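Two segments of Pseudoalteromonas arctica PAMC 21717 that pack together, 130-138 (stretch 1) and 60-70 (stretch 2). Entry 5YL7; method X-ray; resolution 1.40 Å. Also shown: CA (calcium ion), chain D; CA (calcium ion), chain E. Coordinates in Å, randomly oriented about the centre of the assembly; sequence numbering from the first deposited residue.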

ATOM      1  N   VAL A 130       4.235  -5.746  -8.134  1.00  4.96           N
ATOM      2  CA  VAL A 130       5.595  -5.439  -8.572  1.00  5.22           C
ATOM      3  C   VAL A 130       6.483  -5.759  -7.445  1.00  4.99           C
ATOM      4  O   VAL A 130       6.506  -5.068  -6.409  1.00  6.01           O
ATOM      5  CB  VAL A 130       5.704  -3.987  -9.070  1.00  5.50           C
ATOM      6  CG1 VAL A 130       7.094  -3.745  -9.647  1.00  6.52           C
ATOM      7  CG2 VAL A 130       4.655  -3.689 -10.096  1.00  6.05           C
ATOM      8  N   ARG A 131       7.213  -6.868  -7.552  1.00  4.84           N
ATOM      9  CA  ARG A 131       8.016  -7.370  -6.485  1.00  5.21           C
ATOM     10  C   ARG A 131       9.356  -6.648  -6.472  1.00  5.11           C
ATOM     11  O   ARG A 131      10.142  -6.806  -7.407  1.00  5.60           O
ATOM     12  CB  ARG A 131       8.168  -8.905  -6.491  1.00  5.81           C
ATOM     13  CG  ARG A 131       9.060  -9.415  -5.429  1.00  5.91           C
ATOM     14  CD  ARG A 131       8.903 -10.921  -5.258  1.00  5.54           C
ATOM     15  NE  ARG A 131       9.716 -11.332  -4.138  1.00  5.92           N
ATOM     16  CZ  ARG A 131      10.878 -11.997  -4.134  1.00  5.63           C
ATOM     17  NH1 ARG A 131      11.393 -12.427  -5.259  1.00  7.21           N
ATOM     18  NH2 ARG A 131      11.519 -12.192  -3.016  1.00  6.20           N
ATOM     19  N   VAL A 132       9.615  -5.894  -5.422  1.00  5.71           N
ATOM     20  CA  VAL A 132      10.841  -5.120  -5.279  1.00  5.82           C
ATOM     21  C   VAL A 132      11.535  -5.354  -3.992  1.00  6.44           C
ATOM     22  O   VAL A 132      12.706  -4.899  -3.853  1.00  6.94           O
ATOM     23  CB  VAL A 132      10.564  -3.618  -5.491  1.00  6.40           C
ATOM     24  CG1 VAL A 132       9.950  -3.303  -6.870  1.00  6.89           C
ATOM     25  CG2 VAL A 132       9.721  -3.036  -4.378  1.00  5.69           C
ATOM     26  N   LEU A 133      10.950  -6.064  -3.059  1.00  5.83           N
ATOM     27  CA  LEU A 133      11.507  -6.343  -1.711  1.00  6.43           C
ATOM     28  C   LEU A 133      11.603  -7.842  -1.492  1.00  6.79           C
ATOM     29  O   LEU A 133      10.651  -8.585  -1.779  1.00  6.35           O
ATOM     30  CB  LEU A 133      10.647  -5.782  -0.609  1.00  6.97           C
ATOM     31  CG  LEU A 133      10.234  -4.303  -0.701  1.00  7.16           C
ATOM     32  CD1 LEU A 133       9.324  -3.946   0.460  1.00  8.29           C
ATOM     33  CD2 LEU A 133      11.457  -3.405  -0.680  1.00  9.78           C
ATOM     34  N   GLY A 134      12.753  -8.285  -1.011  1.00  6.83           N
ATOM     35  CA  GLY A 134      12.995  -9.664  -0.619  1.00  6.84           C
ATOM     36  C   GLY A 134      13.688  -9.780   0.672  1.00  6.79           C
ATOM     37  O   GLY A 134      13.470  -9.010   1.623  1.00  7.03           O
ATOM     38  N   LYS A 135      14.561 -10.800   0.777  1.00  7.20           N
ATOM     39  CA  LYS A 135      15.274 -10.973   2.065  1.00  8.60           C
ATOM     40  C   LYS A 135      16.183  -9.784   2.355  1.00  7.99           C
ATOM     41  O   LYS A 135      17.000  -9.444   1.454  1.00 10.50           O
ATOM     42  CB  LYS A 135      16.131 -12.219   2.000  1.00  9.29           C
ATOM     43  CG  LYS A 135      15.311 -13.515   1.987  1.00  9.20           C
ATOM     44  CD  LYS A 135      16.161 -14.733   1.687  1.00 11.62           C
ATOM     45  CE  LYS A 135      17.045 -15.056   2.828  1.00 13.89           C
ATOM     46  NZ  LYS A 135      17.838 -16.339   2.584  1.00 15.57           N
ATOM     47  N   CYS A 136      15.994  -9.179   3.484  1.00  9.24           N
ATOM     48  CA  CYS A 136      16.805  -8.001   3.939  1.00 10.66           C
ATOM     49  C   CYS A 136      16.315  -6.735   3.282  1.00 12.76           C
ATOM     50  O   CYS A 136      16.899  -5.637   3.608  1.00 16.10           O
ATOM     51  CB  CYS A 136      18.319  -8.151   3.697  1.00 11.86           C
ATOM     52  SG  CYS A 136      18.967  -9.649   4.441  1.00 14.62           S
ATOM     53  N   GLY A 137      15.224  -6.701   2.523  1.00  9.35           N
ATOM     54  CA  GLY A 137      14.687  -5.470   1.969  1.00 10.13           C
ATOM     55  C   GLY A 137      14.859  -5.444   0.492  1.00  9.58           C
ATOM     56  O   GLY A 137      14.758  -6.413  -0.220  1.00  8.97           O
ATOM     57  N   GLY A 138      15.040  -4.205  -0.077  1.00  9.76           N
ATOM     58  CA  GLY A 138      15.183  -3.972  -1.487  1.00  9.70           C
ATOM     59  C   GLY A 138      16.172  -2.882  -1.857  1.00 10.32           C
ATOM     60  O   GLY A 138      16.491  -2.081  -1.009  1.00 13.43           O
TER
HETATM   61 CA    CA D 802      14.057 -13.752  -9.544  1.00  7.63          CA
HETATM   62 CA    CA E 803      10.182 -14.109  -9.030  1.00  5.94          CA
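Stretch 2 (60-70) MISNLSVANDG

Short segments far apart in sequence often pack through backbone hydrogen bonds at a few points, with side chains filling the space between, and stretch 2 illustrates this on stretch 1. The two run in the same sense, Met60 lying beside Val132 (CA to CA 5.4 Å) and Val66 beside Lys135 (4.5 Å). Stretch 2 enters as loop, where Met60 N donates to Arg131 O at 2.8 Å, just where the strand of stretch 1 ends; Met60 CB also rests 4.1 Å from Val132 CG1. Ile61 points toward stretch 1, and its CD1 covers one face of the Arg131 guanidinium, 3.5 Å from Arg131 CZ. Ser62 and Asn63 make no contact, but Asn63 caps the short helix 64–67, its OD1 accepting from Val66 N at 3.1 Å. Near the helix end, Val66 O accepts from Lys135 N at 2.9 Å and takes a CA-H...O contact from Gly134 CA at 3.4 Å; a CB on Gly134 would clash with this oxygen. Ala67 O then receives both Arg131 NH2 (2.9 Å) and Arg131 NH1 (3.0 Å), so the guanidinium meets the carbonyl edge-on. Asn68 leaves the helix with positive phi, its CG 3.7 Å from Lys135 CD. Asp69 binds both calcium ions, its OD2 2.5 Å from the chain D ion and 2.3 Å from the chain E ion, and Gly70 lies clear of stretch 1.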

ATOM      1  N   MET A  60      11.327  -7.299  -9.937  1.00  6.57           N
ATOM      2  CA  MET A  60      12.456  -6.467 -10.215  1.00  6.83           C
ATOM      3  C   MET A  60      13.647  -6.748  -9.444  1.00  7.20           C
ATOM      4  O   MET A  60      14.703  -6.050  -9.549  1.00  7.56           O
ATOM      5  CB  MET A  60      12.087  -5.012  -9.959  1.00  8.75           C
ATOM      6  CG  MET A  60      11.011  -4.484 -10.828  1.00 12.34           C
ATOM      7  SD  MET A  60      11.696  -4.420 -12.620  1.00 14.77           S
ATOM      8  CE  MET A  60      10.131  -3.884 -13.415  1.00 16.47           C
ATOM      9  N   ILE A  61      13.647  -7.731  -8.542  1.00  6.81           N
ATOM     10  CA  ILE A  61      14.776  -7.955  -7.651  1.00  6.66           C
ATOM     11  C   ILE A  61      15.972  -8.588  -8.410  1.00  8.90           C
ATOM     12  O   ILE A  61      15.868  -9.683  -8.979  1.00  8.27           O
ATOM     13  CB  ILE A  61      14.435  -8.780  -6.422  1.00  6.84           C
ATOM     14  CG1 ILE A  61      13.304  -8.168  -5.663  1.00  7.10           C
ATOM     15  CG2 ILE A  61      15.703  -8.916  -5.572  1.00  6.90           C
ATOM     16  CD1 ILE A  61      12.812  -9.052  -4.553  1.00  6.97           C
ATOM     17  N   SER A  62      17.057  -7.808  -8.472  1.00  8.66           N
ATOM     18  CA  SER A  62      18.262  -8.243  -9.258  1.00  9.93           C
ATOM     19  C   SER A  62      19.212  -9.093  -8.435  1.00 11.48           C
ATOM     20  O   SER A  62      19.851 -10.011  -9.019  1.00 15.41           O
ATOM     21  CB  SER A  62      18.997  -6.956  -9.777  1.00 11.93           C
ATOM     22  OG  SER A  62      18.200  -6.096 -10.476  1.00 14.83           O
ATOM     23  N   ASN A  63      19.330  -8.886  -7.150  1.00 10.17           N
ATOM     24  CA  ASN A  63      20.276  -9.650  -6.302  1.00 10.71           C
ATOM     25  C   ASN A  63      19.702 -10.997  -5.957  1.00 12.49           C
ATOM     26  O   ASN A  63      18.563 -11.055  -5.401  1.00 10.75           O
ATOM     27  CB  ASN A  63      20.588  -8.787  -5.104  1.00 13.33           C
ATOM     28  CG  ASN A  63      21.470  -9.460  -4.077  1.00 16.41           C
ATOM     29  OD1 ASN A  63      21.214 -10.530  -3.558  1.00 17.86           O
ATOM     30  ND2 ASN A  63      22.465  -8.722  -3.626  1.00 23.69           N
ATOM     31  N   LEU A  64      20.354 -12.082  -6.309  1.00 13.02           N
ATOM     32  CA  LEU A  64      19.794 -13.395  -6.165  1.00 13.65           C
ATOM     33  C   LEU A  64      19.557 -13.728  -4.703  1.00 12.18           C
ATOM     34  O   LEU A  64      18.578 -14.441  -4.429  1.00 11.81           O
ATOM     35  CB  LEU A  64      20.766 -14.461  -6.802  1.00 17.50           C
ATOM     36  CG  LEU A  64      20.283 -14.751  -8.259  1.00 20.93           C
ATOM     37  CD1 LEU A  64      20.477 -13.605  -9.222  1.00 22.21           C
ATOM     38  CD2 LEU A  64      20.976 -16.000  -8.794  1.00 26.24           C
ATOM     39  N   SER A  65      20.400 -13.260  -3.794  1.00 13.45           N
ATOM     40  CA  SER A  65      20.250 -13.598  -2.386  1.00 14.27           C
ATOM     41  C   SER A  65      18.960 -12.933  -1.852  1.00 14.11           C
ATOM     42  O   SER A  65      18.232 -13.506  -1.036  1.00 14.22           O
ATOM     43  CB  SER A  65      21.463 -13.131  -1.541  1.00 18.34           C
ATOM     44  OG  SER A  65      22.516 -13.942  -2.028  1.00 28.20           O
ATOM     45  N   VAL A  66      18.707 -11.705  -2.249  1.00 10.52           N
ATOM     46  CA  VAL A  66      17.528 -10.966  -1.825  1.00  9.89           C
ATOM     47  C   VAL A  66      16.323 -11.628  -2.493  1.00  9.11           C
ATOM     48  O   VAL A  66      15.262 -11.840  -1.847  1.00  8.71           O
ATOM     49  CB  VAL A  66      17.623  -9.498  -2.224  1.00  9.05           C
ATOM     50  CG1 VAL A  66      16.377  -8.756  -1.878  1.00  9.79           C
ATOM     51  CG2 VAL A  66      18.820  -8.829  -1.499  1.00 10.50           C
ATOM     52  N   ALA A  67      16.413 -11.969  -3.751  1.00  7.54           N
ATOM     53  CA  ALA A  67      15.295 -12.456  -4.529  1.00  8.27           C
ATOM     54  C   ALA A  67      14.767 -13.776  -3.968  1.00  7.32           C
ATOM     55  O   ALA A  67      13.554 -14.005  -3.955  1.00  7.88           O
ATOM     56  CB  ALA A  67      15.699 -12.703  -5.956  1.00  9.00           C
ATOM     57  N   ASN A  68      15.625 -14.724  -3.574  1.00  7.25           N
ATOM     58  CA  ASN A  68      15.234 -15.934  -2.918  1.00  7.48           C
ATOM     59  C   ASN A  68      14.306 -16.703  -3.803  1.00  7.62           C
ATOM     60  O   ASN A  68      13.423 -17.402  -3.266  1.00  8.47           O
ATOM     61  CB  ASN A  68      14.587 -15.655  -1.546  1.00  8.85           C
ATOM     62  CG  ASN A  68      14.352 -16.889  -0.714  1.00  9.19           C
ATOM     63  OD1 ASN A  68      15.163 -17.835  -0.747  1.00 11.35           O
ATOM     64  ND2 ASN A  68      13.248 -16.963   0.000  1.00  9.57           N
ATOM     65  N   ASP A  69      14.492 -16.718  -5.107  1.00  7.85           N
ATOM     66  CA  ASP A  69      13.633 -17.436  -6.048  1.00  8.29           C
ATOM     67  C   ASP A  69      14.414 -18.088  -7.188  1.00  8.86           C
ATOM     68  O   ASP A  69      13.808 -18.568  -8.111  1.00 11.28           O
ATOM     69  CB  ASP A  69      12.552 -16.486  -6.598  1.00  7.58           C
ATOM     70  CG  ASP A  69      13.081 -15.412  -7.471  1.00  8.35           C
ATOM     71  OD1 ASP A  69      14.331 -15.346  -7.672  1.00  7.88           O
ATOM     72  OD2 ASP A  69      12.252 -14.643  -8.089  1.00  7.37           O
ATOM     73  N   GLY A  70      15.724 -18.107  -7.071  1.00 10.64           N
ATOM     74  CA  GLY A  70      16.548 -18.868  -8.023  1.00 12.07           C
ATOM     75  C   GLY A  70      17.136 -18.031  -9.105  1.00 13.61           C
ATOM     76  O   GLY A  70      17.992 -18.566  -9.891  1.00 15.66           O
TER
HETATM   77  O   HOH W   1      13.946 -11.619  -8.563  1.00  7.81           O
HETATM   78  O   HOH W   2      19.018 -15.881   0.066  1.00 21.97           O
HETATM   79  O   HOH W   3      14.308 -15.605 -10.949  1.00 11.03           O
HETATM   80  O   HOH W   4      10.185 -16.392  -9.626  1.00  9.25           O
HETATM   81  O   HOH W   5       9.097 -14.944  -7.116  1.00  7.44           O